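Local coordinates for protein Sqt1 (Chaetomium thermophilum, PDB 4ZOY) that probably captures a newly made ribosomal protein during translation, acting as its dedicated chaperone through an eight-bladed WD40 beta-propeller, at residues His88-Ala94 with Ser107-Arg113; Asn143-Pro149 with Cys193-Ser199. All blocks are in the same frame, centred on the assembly; numbering follows the deposited sequence.

Interaction 1: residues His88-Ala94 with Ser107-Arg113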
loop_
_atom_site.group_PDB
_atom_site.type_symbol
_atom_site.label_atom_id
_atom_site.label_comp_id
_atom_site.label_asym_id
_atom_site.label_seq_id
_atom_site.Cartn_x
_atom_site.Cartn_y
_atom_site.Cartn_z
ATOM N N HIS A 88 4.372 -0.739 -21.303
ATOM C CA HIS A 88 5.462 -1.027 -20.388
ATOM C C HIS A 88 6.333 -2.146 -20.942
ATOM O O HIS A 88 5.832 -3.207 -21.328
ATOM C CB HIS A 88 4.933 -1.387 -18.999
ATOM C CG HIS A 88 4.367 -0.220 -18.254
ATOM N ND1 HIS A 88 5.160 0.666 -17.549
ATOM C CD2 HIS A 88 3.095 0.206 -18.098
ATOM C CE1 HIS A 88 4.393 1.588 -17.001
ATOM N NE2 HIS A 88 3.136 1.334 -17.311
ATOM N N THR A 89 7.639 -1.894 -20.982
ATOM C CA THR A 89 8.591 -2.825 -21.564
ATOM C C THR A 89 9.205 -3.717 -20.496
ATOM O O THR A 89 10.067 -4.553 -20.770
ATOM C CB THR A 89 9.698 -2.071 -22.321
ATOM O OG1 THR A 89 10.297 -1.099 -21.456
ATOM C CG2 THR A 89 9.107 -1.358 -23.533
ATOM N N ASP A 90 8.742 -3.533 -19.264
ATOM C CA ASP A 90 9.128 -4.389 -18.154
ATOM C C ASP A 90 7.911 -4.413 -17.239
ATOM O O ASP A 90 6.951 -3.694 -17.499
ATOM C CB ASP A 90 10.375 -3.855 -17.441
ATOM C CG ASP A 90 11.121 -4.926 -16.663
ATOM O OD1 ASP A 90 10.552 -6.006 -16.396
ATOM O OD2 ASP A 90 12.292 -4.678 -16.299
ATOM N N SER A 91 7.953 -5.228 -16.192
ATOM C CA SER A 91 6.783 -5.468 -15.335
ATOM C C SER A 91 6.113 -4.214 -14.807
ATOM O O SER A 91 6.785 -3.280 -14.393
ATOM C CB SER A 91 7.183 -6.327 -14.141
ATOM O OG SER A 91 7.843 -7.504 -14.576
ATOM N N ILE A 92 4.787 -4.199 -14.814
ATOM C CA ILE A 92 4.074 -3.161 -14.060
ATOM C C ILE A 92 4.184 -3.496 -12.578
ATOM O O ILE A 92 3.847 -4.598 -12.161
ATOM C CB ILE A 92 2.605 -3.034 -14.461
ATOM C CG1 ILE A 92 2.495 -2.597 -15.930
ATOM C CG2 ILE A 92 1.902 -2.030 -13.532
ATOM C CD1 ILE A 92 1.076 -2.392 -16.435
ATOM N N ASN A 93 4.656 -2.533 -11.790
ATOM C CA ASN A 93 4.968 -2.755 -10.387
ATOM C C ASN A 93 4.097 -1.918 -9.448
ATOM O O ASN A 93 4.045 -2.172 -8.238
ATOM C CB ASN A 93 6.446 -2.431 -10.142
ATOM C CG ASN A 93 6.966 -3.030 -8.858
ATOM O OD1 ASN A 93 6.682 -4.183 -8.536
ATOM N ND2 ASN A 93 7.737 -2.250 -8.116
ATOM N N ALA A 94 3.425 -0.923 -10.017
ATOM C CA ALA A 94 2.621 0.010 -9.246
ATOM C C ALA A 94 1.446 0.496 -10.080
ATOM O O ALA A 94 1.592 0.707 -11.289
ATOM C CB ALA A 94 3.477 1.187 -8.790
ATOM N N SER A 107 -0.034 3.988 -14.219
ATOM C CA SER A 107 0.738 2.758 -14.099
ATOM C C SER A 107 2.229 3.065 -14.006
ATOM O O SER A 107 2.722 4.016 -14.612
ATOM C CB SER A 107 0.443 1.820 -15.276
ATOM O OG SER A 107 0.749 2.456 -16.507
ATOM N N GLY A 108 2.948 2.257 -13.236
ATOM C CA GLY A 108 4.359 2.475 -13.011
ATOM C C GLY A 108 5.118 1.186 -13.159
ATOM O O GLY A 108 4.732 0.172 -12.587
ATOM N N GLY A 109 6.190 1.208 -13.940
ATOM C CA GLY A 109 6.875 -0.029 -14.248
ATOM C C GLY A 109 8.294 -0.178 -13.747
ATOM O O GLY A 109 8.939 0.781 -13.311
ATOM N N MET A 110 8.785 -1.412 -13.830
ATOM C CA MET A 110 10.182 -1.729 -13.598
ATOM C C MET A 110 11.046 -1.175 -14.732
ATOM O O MET A 110 12.270 -1.279 -14.697
ATOM C CB MET A 110 10.358 -3.243 -13.474
ATOM C CG MET A 110 9.676 -3.828 -12.245
ATOM S SD MET A 110 10.450 -3.218 -10.740
ATOM C CE MET A 110 12.094 -3.898 -10.937
ATOM N N ASP A 111 10.391 -0.589 -15.727
ATOM C CA ASP A 111 11.067 0.141 -16.789
ATOM C C ASP A 111 11.181 1.627 -16.456
ATOM O O ASP A 111 11.743 2.401 -17.228
ATOM C CB ASP A 111 10.338 -0.044 -18.130
ATOM C CG ASP A 111 8.839 0.272 -18.055
ATOM O OD1 ASP A 111 8.347 0.764 -17.015
ATOM O OD2 ASP A 111 8.141 0.037 -19.064
ATOM N N GLY A 112 10.642 2.026 -15.308
ATOM C CA GLY A 112 10.695 3.416 -14.894
ATOM C C GLY A 112 9.627 4.284 -15.534
ATOM O O GLY A 112 9.518 5.479 -15.238
ATOM N N ARG A 113 8.829 3.698 -16.424
ATOM C CA ARG A 113 7.777 4.454 -17.082
ATOM C C ARG A 113 6.589 4.683 -16.163
ATOM O O ARG A 113 6.103 3.756 -15.508
ATOM C CB ARG A 113 7.298 3.741 -18.348
ATOM C CG ARG A 113 8.361 3.564 -19.408
ATOM C CD ARG A 113 7.788 2.825 -20.610
ATOM N NE ARG A 113 8.814 2.046 -21.298
ATOM C CZ ARG A 113 9.552 2.512 -22.298
ATOM N NH1 ARG A 113 9.376 3.754 -22.726
ATOM N NH2 ARG A 113 10.467 1.743 -22.869
HETATM O O HOH W 1 13.568 -2.559 -17.422
#
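Residues I92-A94 and S107-G109 pair as antiparallel strands, with 117° between their N-to-C directions, and a classic beta bulge puts N93 and A94 both opposite G108, whose carbonyl O accepts from both backbone N atoms. This is the inner hairpin of a WD40 propeller blade; H88 in the loop before it, S107 on its second strand and D111 in the turn that follows form the His-Ser-Asp hydrogen-bond network familiar from such repeats. The H88 imidazole is held at its edge through both nitrogens. NE2 lies 2.8 Å from S107 OG, while ND1 donates to D111 OD1 at 3.2 Å, nearly straight (170°), in the ring plane and onto the syn lone pair of OD1. Ring rotation is thereby fixed, and S107 also touches Y117 on the next strand of the blade. D111 sits in the type I turn G109-G112. Its CG is placed between the backbone N and the carbonyl carbon (chi1 52°), which turns the carboxylate back over the turn and lets OD1 also accept from R113 N, an Asx turn. OD2 takes the backbone N of T89 at 2.8 Å on its anti side, tilted from the carboxylate plane, and forms a salt bridge with R113 NE. The extended R113 chain then lays its guanidinium beside T89, NH2 donating in plane to OG1 at 3.2 Å, while NH1 reaches E135. From within the turn, the bent M110 chain runs past S91 and brings SD to 3.9 Å from N93 ND2, which is hydrogen-bonded to I142 O. A water lies 2.7 Å from D90 OD2 and 3.3 Å from M110 O.

Interaction 2: residues Asn143-Pro149 with Cys193-Ser199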
loop_
_atom_site.group_PDB
_atom_site.type_symbol
_atom_site.label_atom_id
_atom_site.label_comp_id
_atom_site.label_asym_id
_atom_site.label_seq_id
_atom_site.Cartn_x
_atom_site.Cartn_y
_atom_site.Cartn_z
ATOM N N ASN A 143 9.155 1.774 -7.617
ATOM C CA ASN A 143 8.899 0.795 -6.562
ATOM C C ASN A 143 7.499 0.867 -5.959
ATOM O O ASN A 143 6.962 -0.150 -5.510
ATOM C CB ASN A 143 9.937 0.939 -5.448
ATOM C CG ASN A 143 11.295 0.458 -5.878
ATOM O OD1 ASN A 143 11.402 -0.327 -6.820
ATOM N ND2 ASN A 143 12.340 0.912 -5.196
ATOM N N TRP A 144 6.909 2.063 -5.945
ATOM C CA TRP A 144 5.602 2.256 -5.330
ATOM C C TRP A 144 4.990 3.578 -5.770
ATOM O O TRP A 144 5.707 4.491 -6.178
ATOM C CB TRP A 144 5.695 2.208 -3.785
ATOM C CG TRP A 144 6.666 3.195 -3.187
ATOM C CD1 TRP A 144 7.967 2.953 -2.839
ATOM C CD2 TRP A 144 6.429 4.587 -2.905
ATOM N NE1 TRP A 144 8.547 4.095 -2.331
ATOM C CE2 TRP A 144 7.627 5.112 -2.373
ATOM C CE3 TRP A 144 5.318 5.431 -3.026
ATOM C CZ2 TRP A 144 7.749 6.447 -1.991
ATOM C CZ3 TRP A 144 5.441 6.757 -2.641
ATOM C CH2 TRP A 144 6.647 7.248 -2.131
ATOM N N PHE A 145 3.663 3.641 -5.683
ATOM C CA PHE A 145 2.868 4.860 -5.852
ATOM C C PHE A 145 2.109 5.146 -4.572
ATOM O O PHE A 145 1.681 4.217 -3.891
ATOM C CB PHE A 145 1.810 4.723 -6.946
ATOM C CG PHE A 145 2.323 4.788 -8.351
ATOM C CD1 PHE A 145 3.511 5.412 -8.669
ATOM C CD2 PHE A 145 1.560 4.244 -9.370
ATOM C CE1 PHE A 145 3.947 5.467 -9.999
ATOM C CE2 PHE A 145 1.987 4.302 -10.679
ATOM C CZ PHE A 145 3.169 4.921 -10.993
ATOM N N ALA A 146 1.847 6.420 -4.294
ATOM C CA ALA A 146 0.902 6.775 -3.238
ATOM C C ALA A 146 0.187 8.059 -3.617
ATOM O O ALA A 146 0.843 9.090 -3.799
ATOM C CB ALA A 146 1.620 6.938 -1.894
ATOM N N PRO A 147 -1.140 8.007 -3.768
ATOM C CA PRO A 147 -1.863 9.238 -4.094
ATOM C C PRO A 147 -1.958 10.147 -2.874
ATOM O O PRO A 147 -2.104 9.681 -1.746
ATOM C CB PRO A 147 -3.245 8.734 -4.530
ATOM C CG PRO A 147 -3.423 7.444 -3.752
ATOM C CD PRO A 147 -2.034 6.833 -3.703
ATOM N N CYS A 148 -1.875 11.447 -3.114
ATOM C CA CYS A 148 -1.978 12.439 -2.068
ATOM C C CYS A 148 -3.411 12.564 -1.560
ATOM O O CYS A 148 -4.309 12.815 -2.345
ATOM C CB CYS A 148 -1.499 13.743 -2.638
ATOM S SG CYS A 148 -1.534 15.095 -1.412
ATOM N N PRO A 149 -3.630 12.406 -0.243
ATOM C CA PRO A 149 -4.992 12.541 0.289
ATOM C C PRO A 149 -5.432 13.983 0.604
ATOM O O PRO A 149 -6.552 14.156 1.096
ATOM C CB PRO A 149 -4.933 11.733 1.590
ATOM C CG PRO A 149 -3.518 11.934 2.061
ATOM C CD PRO A 149 -2.673 11.965 0.785
ATOM N N CYS A 193 14.377 3.296 -2.627
ATOM C CA CYS A 193 13.281 3.772 -1.798
ATOM C C CYS A 193 12.173 2.726 -1.815
ATOM O O CYS A 193 11.550 2.478 -2.852
ATOM C CB CYS A 193 12.773 5.120 -2.299
ATOM S SG CYS A 193 11.380 5.746 -1.327
ATOM N N THR A 194 11.951 2.098 -0.669
ATOM C CA THR A 194 11.154 0.876 -0.605
ATOM C C THR A 194 9.673 1.105 -0.339
ATOM O O THR A 194 8.843 0.265 -0.692
ATOM C CB THR A 194 11.688 -0.055 0.490
ATOM O OG1 THR A 194 11.851 0.701 1.693
ATOM C CG2 THR A 194 13.027 -0.633 0.081
ATOM N N ALA A 195 9.338 2.232 0.292
ATOM C CA ALA A 195 7.952 2.508 0.659
ATOM C C ALA A 195 7.735 3.978 0.947
ATOM O O ALA A 195 8.672 4.698 1.316
ATOM C CB ALA A 195 7.522 1.673 1.886
ATOM N N GLY A 196 6.480 4.400 0.818
ATOM C CA GLY A 196 6.070 5.764 1.111
ATOM C C GLY A 196 4.662 5.829 1.651
ATOM O O GLY A 196 3.821 4.991 1.330
ATOM N N ALA A 197 4.402 6.838 2.476
ATOM C CA ALA A 197 3.079 7.064 3.031
ATOM C C ALA A 197 2.875 8.536 3.296
ATOM O O ALA A 197 3.739 9.207 3.854
ATOM C CB ALA A 197 2.881 6.258 4.310
ATOM N N TRP A 198 1.712 9.029 2.911
ATOM C CA TRP A 198 1.365 10.409 3.223
ATOM C C TRP A 198 0.800 10.526 4.619
ATOM O O TRP A 198 0.165 9.598 5.119
ATOM C CB TRP A 198 0.323 10.934 2.244
ATOM C CG TRP A 198 0.769 11.074 0.807
ATOM C CD1 TRP A 198 0.727 10.113 -0.168
ATOM C CD2 TRP A 198 1.244 12.267 0.171
ATOM N NE1 TRP A 198 1.191 10.623 -1.360
ATOM C CE2 TRP A 198 1.512 11.945 -1.176
ATOM C CE3 TRP A 198 1.503 13.568 0.622
ATOM C CZ2 TRP A 198 2.003 12.890 -2.083
ATOM C CZ3 TRP A 198 1.990 14.497 -0.277
ATOM C CH2 TRP A 198 2.235 14.154 -1.614
ATOM N N SER A 199 0.981 11.689 5.235
ATOM C CA SER A 199 0.165 12.017 6.395
ATOM C C SER A 199 -1.297 12.187 5.959
ATOM O O SER A 199 -1.563 12.508 4.802
ATOM C CB SER A 199 0.685 13.289 7.081
ATOM O OG SER A 199 0.653 14.416 6.198
#
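W144 lays one face of its indole over the backbone of A195 and G196, with G196 N above the middle of the ring system and G196 CA 3.7 Å from the centroid of the six-membered ring, a CH-pi contact. The missing side chain of G196 makes this approach possible, since a CB there would run into W144 CH2. With CG between the backbone N and the carbonyl carbon (chi1 56°), the indole is carried across to the other strand, where its NE1 edge meets C193 SG at 3.4 Å in a weak hydrogen bond. Beside it, N143 ND2 donates to C193 O at 2.9 Å, coming from above the carbonyl plane. Strands 143-147 and 193-198 are the innermost strands of two consecutive propeller blades; they run nearly parallel, 11° apart in direction, with axes 6.4 Å apart at closest, so side chains rather than backbone pairing join the blades. W198 answers from the second strand. Its NE1 donates in the ring plane to A146 O at 2.9 Å, meeting that oxygen from above the carbonyl plane, and A146 CB touches CD1. C148 covers one face: CA stands over the five-membered ring and SG 3.8 Å from the centroid of the six-membered ring. An alanine in place of W198 would probably leave A146 O without this donor and open a gap beneath C148. P149 completes the contact, its CD 3.5 Å from W198 CB and its CG against S199 O.

Interactions 1 and 2 follow one another along the chain and around the propeller, their centres 16 Å apart. Interaction 1 lies within one blade, across its inner hairpin, centred about 17 Å from the centre of the chain; interaction 2 joins the next two blades nearer the middle, about 8 Å from that centre. They meet through F145, which points away from 193-199 and packs against the hairpin of interaction 1, with CZ 3.4 Å from G108 CA and CD2 3.7 Å from A94 CB. Thus strand 142-147 presents W144 to the following blade and F145 to the preceding one. N93 ND2, hydrogen-bonded to I142 O, also lies 3.4 Å from N143 O.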